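Local coordinates for AbyA5 (Verrucosispora maris, PDB 4YWF), which catalyses acetate elimination in spirotetronate biosynthesis, acting as an esterase-like lyase of the alpha/beta-hydrolase superfamily, at residues R109-R112 with G116-R119; R323-D328 with R341-A346; V197-V202 with E230-G235. The protein carries 4 engineered substitutions. One frame throughout, in Å; residues are numbered along the deposited sequence.

Contact 1: residues R109-R112 with G116-R119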
loop_
_atom_site.group_PDB
_atom_site.type_symbol
_atom_site.label_atom_id
_atom_site.label_comp_id
_atom_site.label_asym_id
_atom_site.label_seq_id
_atom_site.Cartn_x
_atom_site.Cartn_y
_atom_site.Cartn_z
ATOM N N ARG A 109 -14.384 -13.870 6.840
ATOM C CA ARG A 109 -15.765 -14.289 6.877
ATOM C C ARG A 109 -16.503 -13.749 5.620
ATOM O O ARG A 109 -17.119 -14.522 4.881
ATOM C CB ARG A 109 -16.413 -13.868 8.192
ATOM N N TRP A 110 -16.312 -12.472 5.291
ATOM C CA TRP A 110 -16.891 -11.948 4.047
ATOM C C TRP A 110 -16.436 -12.613 2.750
ATOM O O TRP A 110 -17.240 -12.911 1.858
ATOM C CB TRP A 110 -16.599 -10.474 3.907
ATOM C CG TRP A 110 -17.151 -9.895 2.641
ATOM C CD1 TRP A 110 -18.411 -9.451 2.439
ATOM C CD2 TRP A 110 -16.435 -9.618 1.445
ATOM N NE1 TRP A 110 -18.534 -8.951 1.197
ATOM C CE2 TRP A 110 -17.335 -9.025 0.556
ATOM C CE3 TRP A 110 -15.118 -9.815 1.043
ATOM C CZ2 TRP A 110 -16.973 -8.636 -0.746
ATOM C CZ3 TRP A 110 -14.752 -9.443 -0.232
ATOM C CH2 TRP A 110 -15.680 -8.885 -1.127
ATOM N N ARG A 111 -15.133 -12.724 2.590
ATOM C CA ARG A 111 -14.575 -13.317 1.382
ATOM C C ARG A 111 -14.957 -14.764 1.202
ATOM O O ARG A 111 -14.925 -15.256 0.063
ATOM C CB ARG A 111 -13.048 -13.201 1.348
ATOM C CG ARG A 111 -12.331 -14.065 2.383
ATOM C CD ARG A 111 -11.933 -15.393 1.805
ATOM N NE ARG A 111 -11.382 -16.249 2.855
ATOM C CZ ARG A 111 -10.679 -17.333 2.644
ATOM N NH1 ARG A 111 -10.397 -17.716 1.420
ATOM N NH2 ARG A 111 -10.186 -17.985 3.685
ATOM N N ARG A 112 -15.281 -15.455 2.300
ATOM C CA ARG A 112 -15.739 -16.856 2.223
ATOM C C ARG A 112 -17.051 -16.988 1.397
ATOM O O ARG A 112 -17.345 -18.037 0.849
ATOM C CB ARG A 112 -15.878 -17.491 3.618
ATOM N N GLY A 116 -13.474 -17.314 -5.563
ATOM C CA GLY A 116 -12.323 -16.748 -6.253
ATOM C C GLY A 116 -11.326 -16.073 -5.318
ATOM O O GLY A 116 -10.148 -16.037 -5.655
ATOM N N ILE A 117 -11.780 -15.560 -4.158
ATOM C CA ILE A 117 -10.856 -14.921 -3.207
ATOM C C ILE A 117 -10.193 -15.959 -2.346
ATOM O O ILE A 117 -10.855 -16.672 -1.612
ATOM C CB ILE A 117 -11.498 -13.848 -2.290
ATOM C CG1 ILE A 117 -12.254 -12.804 -3.136
ATOM C CG2 ILE A 117 -10.416 -13.173 -1.458
ATOM C CD1 ILE A 117 -12.733 -11.577 -2.365
ATOM N N GLU A 118 -8.866 -15.998 -2.435
ATOM C CA GLU A 118 -8.044 -16.960 -1.755
ATOM C C GLU A 118 -6.960 -16.312 -0.920
ATOM O O GLU A 118 -6.377 -15.340 -1.308
ATOM C CB GLU A 118 -7.379 -17.876 -2.777
ATOM C CG GLU A 118 -6.520 -18.984 -2.204
ATOM C CD GLU A 118 -5.955 -19.893 -3.313
ATOM O OE1 GLU A 118 -6.576 -19.990 -4.412
ATOM O OE2 GLU A 118 -4.864 -20.489 -3.093
ATOM N N ARG A 119 -6.691 -16.896 0.219
ATOM C CA ARG A 119 -5.618 -16.463 1.108
ATOM C C ARG A 119 -4.317 -17.149 0.740
ATOM O O ARG A 119 -4.274 -18.369 0.565
ATOM C CB ARG A 119 -6.002 -16.848 2.544
ATOM C CG ARG A 119 -4.844 -16.802 3.523
ATOM C CD ARG A 119 -5.275 -17.230 4.909
ATOM N NE ARG A 119 -5.688 -16.059 5.639
ATOM C CZ ARG A 119 -6.793 -15.958 6.359
ATOM N NH1 ARG A 119 -7.619 -17.004 6.529
ATOM N NH2 ARG A 119 -7.040 -14.804 6.969
HETATM O O HOH W 1 -13.503 -17.352 -1.057
#
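R111, near the end of helix 94-111, reaches over to the backbone of I117, which leads into strand 118-124. The polar link is a hydrogen bond from R111 NH1 to I117 O, 3.2 Å long with an N-H...O angle of 153°. The oxygen lies in the plane of the guanidinium, while the donor nitrogen stands somewhat out of the carbonyl plane. R111 holds CG between its backbone N and carbonyl carbon (chi1 69°), and a bend at chi2, about the CB-CG bond, then swings the guanidinium across to I117. A water 2.8 Å from both R111 O and I117 O gives this carbonyl a second polar neighbour and joins the two backbones.

The charges gather round an acid. R111 NH2 and R119 NH1 stand 4.0 Å apart, their guanidinium planes turned 75° against each other. D108, three residues before R111 on the same helix, makes a salt bridge to R111 and a long, weak ion pair with R119, and so probably offsets the two positive charges. Arginine suits position 111 because its flat head can serve acid and carbonyl with different nitrogens.

The apolar contacts centre on the branched side chain of I117. Its CG2 rests 3.8 Å from R111 CB, and its CD1 meets W110 CZ3 at 3.6 Å, the isoleucine and the indole running crosswise. With CG anti to the backbone N, W110 brings its six-membered ring toward I117, and L76 and L77 of helix 76-87 also touch the tryptophan. W132 of strand 127-134 packs against R111, I117 and R119.

The whole is a tight helix-to-strand connection, delivering the chain into the antiparallel hairpin 118-124/127-134 that begins the mixed sheet of the alpha/beta-hydrolase fold.

Contact 2: residues R323-D328 with R341-A346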
loop_
_atom_site.group_PDB
_atom_site.type_symbol
_atom_site.label_atom_id
_atom_site.label_comp_id
_atom_site.label_asym_id
_atom_site.label_seq_id
_atom_site.Cartn_x
_atom_site.Cartn_y
_atom_site.Cartn_z
ATOM N N ARG A 323 4.451 8.779 -16.641
ATOM C CA ARG A 323 3.139 9.381 -16.774
ATOM C C ARG A 323 2.747 9.863 -15.420
ATOM O O ARG A 323 2.890 9.150 -14.428
ATOM C CB ARG A 323 2.115 8.356 -17.241
ATOM C CG ARG A 323 2.543 7.553 -18.452
ATOM C CD ARG A 323 3.247 6.230 -18.142
ATOM N NE ARG A 323 2.288 5.267 -18.553
ATOM C CZ ARG A 323 2.347 4.513 -19.625
ATOM N NH1 ARG A 323 3.395 4.437 -20.423
ATOM N NH2 ARG A 323 1.333 3.769 -19.823
ATOM N N THR A 324 2.173 11.049 -15.384
ATOM C CA THR A 324 1.893 11.683 -14.178
ATOM C C THR A 324 0.805 12.710 -14.308
ATOM O O THR A 324 0.628 13.355 -15.359
ATOM C CB THR A 324 3.203 12.278 -13.606
ATOM O OG1 THR A 324 2.990 12.686 -12.257
ATOM C CG2 THR A 324 3.786 13.433 -14.474
ATOM N N ILE A 325 0.160 12.898 -13.164
ATOM C CA ILE A 325 -0.852 13.895 -12.949
ATOM C C ILE A 325 -0.652 14.441 -11.523
ATOM O O ILE A 325 -0.192 13.718 -10.640
ATOM C CB ILE A 325 -2.211 13.186 -13.144
ATOM C CG1 ILE A 325 -3.283 14.154 -13.514
ATOM C CG2 ILE A 325 -2.550 12.284 -11.957
ATOM C CD1 ILE A 325 -4.586 13.493 -13.946
ATOM N N THR A 326 -0.980 15.703 -11.284
ATOM C CA THR A 326 -0.793 16.306 -9.989
ATOM C C THR A 326 -2.164 16.852 -9.525
ATOM O O THR A 326 -2.751 17.659 -10.190
ATOM C CB THR A 326 0.265 17.445 -10.068
ATOM O OG1 THR A 326 1.596 16.911 -10.116
ATOM C CG2 THR A 326 0.195 18.372 -8.870
ATOM N N HIS A 327 -2.658 16.452 -8.381
ATOM C CA HIS A 327 -3.886 17.096 -7.855
ATOM C C HIS A 327 -3.446 18.207 -6.911
ATOM O O HIS A 327 -2.522 18.019 -6.112
ATOM C CB HIS A 327 -4.790 16.133 -7.096
ATOM C CG HIS A 327 -5.187 14.912 -7.857
ATOM N ND1 HIS A 327 -5.946 14.955 -9.008
ATOM C CD2 HIS A 327 -4.960 13.598 -7.605
ATOM C CE1 HIS A 327 -6.153 13.725 -9.447
ATOM N NE2 HIS A 327 -5.558 12.885 -8.620
ATOM N N ASP A 328 -4.092 19.367 -6.996
ATOM C CA ASP A 328 -3.843 20.442 -6.034
ATOM C C ASP A 328 -4.591 20.071 -4.738
ATOM O O ASP A 328 -5.724 20.523 -4.457
ATOM C CB ASP A 328 -4.223 21.818 -6.624
ATOM C CG ASP A 328 -4.189 22.925 -5.589
ATOM O OD1 ASP A 328 -3.221 22.979 -4.791
ATOM O OD2 ASP A 328 -5.165 23.726 -5.572
ATOM N N ARG A 341 -8.545 6.768 -8.669
ATOM C CA ARG A 341 -8.870 5.360 -8.883
ATOM C C ARG A 341 -9.031 5.092 -10.397
ATOM O O ARG A 341 -8.471 4.109 -10.965
ATOM C CB ARG A 341 -10.174 5.028 -8.146
ATOM N N LEU A 342 -9.699 6.022 -11.072
ATOM C CA LEU A 342 -9.876 5.867 -12.527
ATOM C C LEU A 342 -8.578 6.067 -13.304
ATOM O O LEU A 342 -8.294 5.328 -14.251
ATOM C CB LEU A 342 -10.989 6.775 -13.072
ATOM C CG LEU A 342 -12.364 6.215 -12.642
ATOM C CD1 LEU A 342 -13.446 7.259 -12.860
ATOM C CD2 LEU A 342 -12.730 4.893 -13.307
ATOM N N TRP A 343 -7.771 7.042 -12.931
ATOM C CA TRP A 343 -6.568 7.303 -13.732
ATOM C C TRP A 343 -5.614 6.137 -13.606
ATOM O O TRP A 343 -5.047 5.685 -14.627
ATOM C CB TRP A 343 -5.945 8.622 -13.369
ATOM C CG TRP A 343 -4.794 9.086 -14.212
ATOM C CD1 TRP A 343 -4.867 9.914 -15.289
ATOM C CD2 TRP A 343 -3.381 8.885 -13.967
ATOM N NE1 TRP A 343 -3.598 10.205 -15.748
ATOM C CE2 TRP A 343 -2.675 9.613 -14.946
ATOM C CE3 TRP A 343 -2.654 8.200 -12.993
ATOM C CZ2 TRP A 343 -1.264 9.625 -15.014
ATOM C CZ3 TRP A 343 -1.258 8.218 -13.054
ATOM C CH2 TRP A 343 -0.583 8.909 -14.056
ATOM N N THR A 344 -5.455 5.630 -12.381
ATOM C CA THR A 344 -4.512 4.571 -12.092
ATOM C C THR A 344 -4.944 3.308 -12.789
ATOM O O THR A 344 -4.149 2.586 -13.421
ATOM C CB THR A 344 -4.283 4.324 -10.578
ATOM O OG1 THR A 344 -5.511 4.061 -9.872
ATOM C CG2 THR A 344 -3.638 5.512 -9.958
ATOM N N LEU A 345 -6.210 3.039 -12.699
ATOM C CA LEU A 345 -6.768 1.952 -13.418
ATOM C C LEU A 345 -6.483 2.008 -14.931
ATOM O O LEU A 345 -5.966 1.046 -15.525
ATOM C CB LEU A 345 -8.248 1.856 -13.077
ATOM C CG LEU A 345 -8.970 0.742 -13.768
ATOM C CD1 LEU A 345 -8.306 -0.614 -13.415
ATOM C CD2 LEU A 345 -10.433 0.783 -13.362
ATOM N N ALA A 346 -6.737 3.163 -15.526
ATOM C CA ALA A 346 -6.549 3.367 -16.935
ATOM C C ALA A 346 -5.101 3.125 -17.297
ATOM O O ALA A 346 -4.795 2.505 -18.293
ATOM C CB ALA A 346 -6.935 4.783 -17.298
#
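W343 lays one face of its indole over the side chain of I325. I325 CG2 sits above the six-membered ring, 4.0 Å from its centroid and only 10° off the ring normal, which makes a CH-pi contact. The other branch follows the indole onto the pyrrole part, where I325 CD1 comes 3.8 Å from W343 CD1. An isoleucine fits here because its two branches spread over both rings of the bicycle.

The far end of the indole meets backbone. W343 CH2 approaches R323 O at 3.5 Å, with the oxygen near the ring plane at its edge, and lies 3.7 Å from T324 CA. Having CG anti to the backbone N (chi1 -174°) extends the long, flat indole from helix to strand; the axes of segments 323-327 and 341-346 approach to 10.6 Å and run antiparallel (176°). R323 contributes its CB beside W343 CH2, but its guanidinium turns away to salt bridges with E350 and D321.

Strand 322-327 is the last strand at one margin of the sheet, and helix 337-351 covers it through W343, which also touches A297 and V299 of the adjoining strand 296-301. This is the helix-on-sheet layering usual in the alpha/beta-hydrolase fold. Beyond, helix 356-365 packs on helix 337-351, with A365 against L342 and V362 against L345 and A346.

Contact 3: residues V197-V202 with E230-G235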
loop_
_atom_site.group_PDB
_atom_site.type_symbol
_atom_site.label_atom_id
_atom_site.label_comp_id
_atom_site.label_asym_id
_atom_site.label_seq_id
_atom_site.Cartn_x
_atom_site.Cartn_y
_atom_site.Cartn_z
ATOM N N VAL A 197 9.021 -12.456 -4.505
ATOM C CA VAL A 197 8.560 -13.529 -3.639
ATOM C C VAL A 197 7.044 -13.793 -3.718
ATOM O O VAL A 197 6.634 -14.942 -3.598
ATOM C CB VAL A 197 9.027 -13.265 -2.220
ATOM C CG1 VAL A 197 8.288 -14.150 -1.218
ATOM C CG2 VAL A 197 10.553 -13.456 -2.168
ATOM N N LEU A 198 6.243 -12.777 -4.030
ATOM C CA LEU A 198 4.829 -12.967 -4.267
ATOM C C LEU A 198 4.616 -13.631 -5.594
ATOM O O LEU A 198 3.772 -14.511 -5.735
ATOM C CB LEU A 198 4.074 -11.602 -4.261
ATOM C CG LEU A 198 4.032 -10.884 -2.937
ATOM C CD1 LEU A 198 3.591 -9.443 -3.265
ATOM C CD2 LEU A 198 3.147 -11.555 -1.891
ATOM N N LEU A 199 5.388 -13.208 -6.590
ATOM C CA LEU A 199 5.244 -13.816 -7.887
ATOM C C LEU A 199 5.653 -15.335 -7.836
ATOM O O LEU A 199 4.970 -16.167 -8.425
ATOM C CB LEU A 199 6.096 -13.057 -8.858
ATOM C CG LEU A 199 5.646 -11.638 -9.234
ATOM C CD1 LEU A 199 6.816 -10.963 -9.994
ATOM C CD2 LEU A 199 4.351 -11.685 -10.021
ATOM N N ASP A 200 6.752 -15.643 -7.146
ATOM C CA ASP A 200 7.186 -17.073 -6.896
ATOM C C ASP A 200 6.075 -17.931 -6.354
ATOM O O ASP A 200 5.889 -19.041 -6.807
ATOM C CB ASP A 200 8.387 -17.148 -5.927
ATOM C CG ASP A 200 9.670 -16.614 -6.534
ATOM O OD1 ASP A 200 9.753 -16.444 -7.780
ATOM O OD2 ASP A 200 10.600 -16.299 -5.761
ATOM N N ALA A 201 5.301 -17.408 -5.417
ATOM C CA ALA A 201 4.234 -18.149 -4.821
ATOM C C ALA A 201 3.028 -18.413 -5.714
ATOM O O ALA A 201 2.255 -19.329 -5.443
ATOM C CB ALA A 201 3.807 -17.446 -3.531
ATOM N N VAL A 202 2.857 -17.668 -6.804
ATOM C CA VAL A 202 1.717 -17.876 -7.704
ATOM C C VAL A 202 2.145 -18.220 -9.130
ATOM O O VAL A 202 1.340 -18.144 -10.054
ATOM C CB VAL A 202 0.789 -16.617 -7.772
ATOM C CG1 VAL A 202 0.172 -16.321 -6.397
ATOM C CG2 VAL A 202 1.536 -15.367 -8.290
ATOM N N GLU A 230 14.454 -6.966 -11.560
ATOM C CA GLU A 230 13.344 -7.859 -11.524
ATOM C C GLU A 230 12.626 -7.750 -12.834
ATOM O O GLU A 230 11.683 -6.915 -12.966
ATOM C CB GLU A 230 12.415 -7.548 -10.342
ATOM C CG GLU A 230 11.192 -8.436 -10.272
ATOM C CD GLU A 230 11.526 -9.921 -10.474
ATOM O OE1 GLU A 230 11.892 -10.583 -9.506
ATOM O OE2 GLU A 230 11.453 -10.405 -11.583
ATOM N N PRO A 231 13.079 -8.550 -13.829
ATOM C CA PRO A 231 12.491 -8.427 -15.147
ATOM C C PRO A 231 11.026 -8.853 -15.220
ATOM O O PRO A 231 10.402 -8.621 -16.221
ATOM C CB PRO A 231 13.375 -9.350 -16.028
ATOM C CG PRO A 231 14.073 -10.256 -15.055
ATOM C CD PRO A 231 14.296 -9.400 -13.847
ATOM N N ARG A 232 10.456 -9.406 -14.153
ATOM C CA ARG A 232 9.076 -9.779 -14.235
ATOM C C ARG A 232 8.139 -8.559 -14.109
ATOM O O ARG A 232 7.030 -8.560 -14.650
ATOM C CB ARG A 232 8.745 -10.884 -13.245
ATOM C CG ARG A 232 9.474 -12.190 -13.564
ATOM C CD ARG A 232 10.261 -12.514 -12.326
ATOM N NE ARG A 232 9.622 -13.492 -11.553
ATOM C CZ ARG A 232 9.837 -13.750 -10.260
ATOM N NH1 ARG A 232 10.606 -13.042 -9.474
ATOM N NH2 ARG A 232 9.237 -14.801 -9.762
ATOM N N LEU A 233 8.611 -7.547 -13.428
ATOM C CA LEU A 233 7.876 -6.296 -13.314
ATOM C C LEU A 233 7.893 -5.578 -14.622
ATOM O O LEU A 233 8.904 -5.061 -14.956
ATOM C CB LEU A 233 8.413 -5.368 -12.226
ATOM C CG LEU A 233 8.355 -5.852 -10.793
ATOM C CD1 LEU A 233 9.058 -4.880 -9.836
ATOM C CD2 LEU A 233 6.899 -6.078 -10.441
ATOM N N ARG A 234 6.726 -5.462 -15.254
ATOM C CA ARG A 234 6.551 -4.848 -16.553
ATOM C C ARG A 234 5.958 -3.416 -16.472
ATOM O O ARG A 234 5.856 -2.719 -17.471
ATOM C CB ARG A 234 5.639 -5.734 -17.421
ATOM C CG ARG A 234 6.184 -7.126 -17.835
ATOM C CD ARG A 234 7.710 -7.268 -18.065
ATOM N NE ARG A 234 8.337 -6.303 -18.972
ATOM C CZ ARG A 234 9.633 -5.912 -18.908
ATOM N NH1 ARG A 234 10.084 -5.042 -19.782
ATOM N NH2 ARG A 234 10.513 -6.389 -17.995
ATOM N N GLY A 235 5.532 -3.001 -15.285
ATOM C CA GLY A 235 5.102 -1.621 -15.083
ATOM C C GLY A 235 4.753 -1.321 -13.614
ATOM O O GLY A 235 4.541 -2.213 -12.791
HETATM O O HOH W 2 11.836 -13.903 -6.558
#
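R232 spreads its guanidinium between two acids. R232 NH2 forms a salt bridge of 2.6 Å with D200 OD1 on helix 194-201, the N-H...O angle being 140°; the nitrogen comes from above the carboxylate plane. R232 NH1 is bound in turn to E230 OE1, 2.8 Å away, which lies near the guanidinium plane. A water 2.8 Å from D200 OD2 accepts a longer bond from R232 NH1, closing the link on the other carboxylate oxygen.

Bends at chi2 (122°) and chi3 (101°) carry the arginine over L199, whose CB sits 3.7 Å from R232 NH2, over one guanidinium face. L199 CD1 also packs 3.8 Å from R232 CB, while the leucine touches V144, L146 and A211 of the sheet. Leucine thus suits the inner side of the helix and aspartate its exposed neighbour.

A leucine in place of R232 would probably leave D200 and E230 without the positive charge between them and the turn without its salt bridge to the helix.

With one cation facing two carboxylates, the network probably offsets much of their mutual repulsion, a charged outer layer above L199 where the chain enters strand 233-239.

The three contacts reach one eight-stranded mixed sheet without touching each other. Contact 1 belongs to strand 118-124 at one margin and contact 2 to strand 322-327 at the other, their centres about 29 Å apart. Contact 3 joins helix 194-201 to the turn leading into strand 233-239, inside the sheet; its centre lies about 23 Å from that of contact 1 and 24 Å from that of contact 2. Along the chain they follow in series, contact 1, contact 3, contact 2. Contact 1 closes a short turn, whereas contact 3 spans a strand and a helix. Together they tie three helices to the approaches to strands 118-124 and 233-239, and to strand 322-327, of a single alpha/beta-hydrolase core.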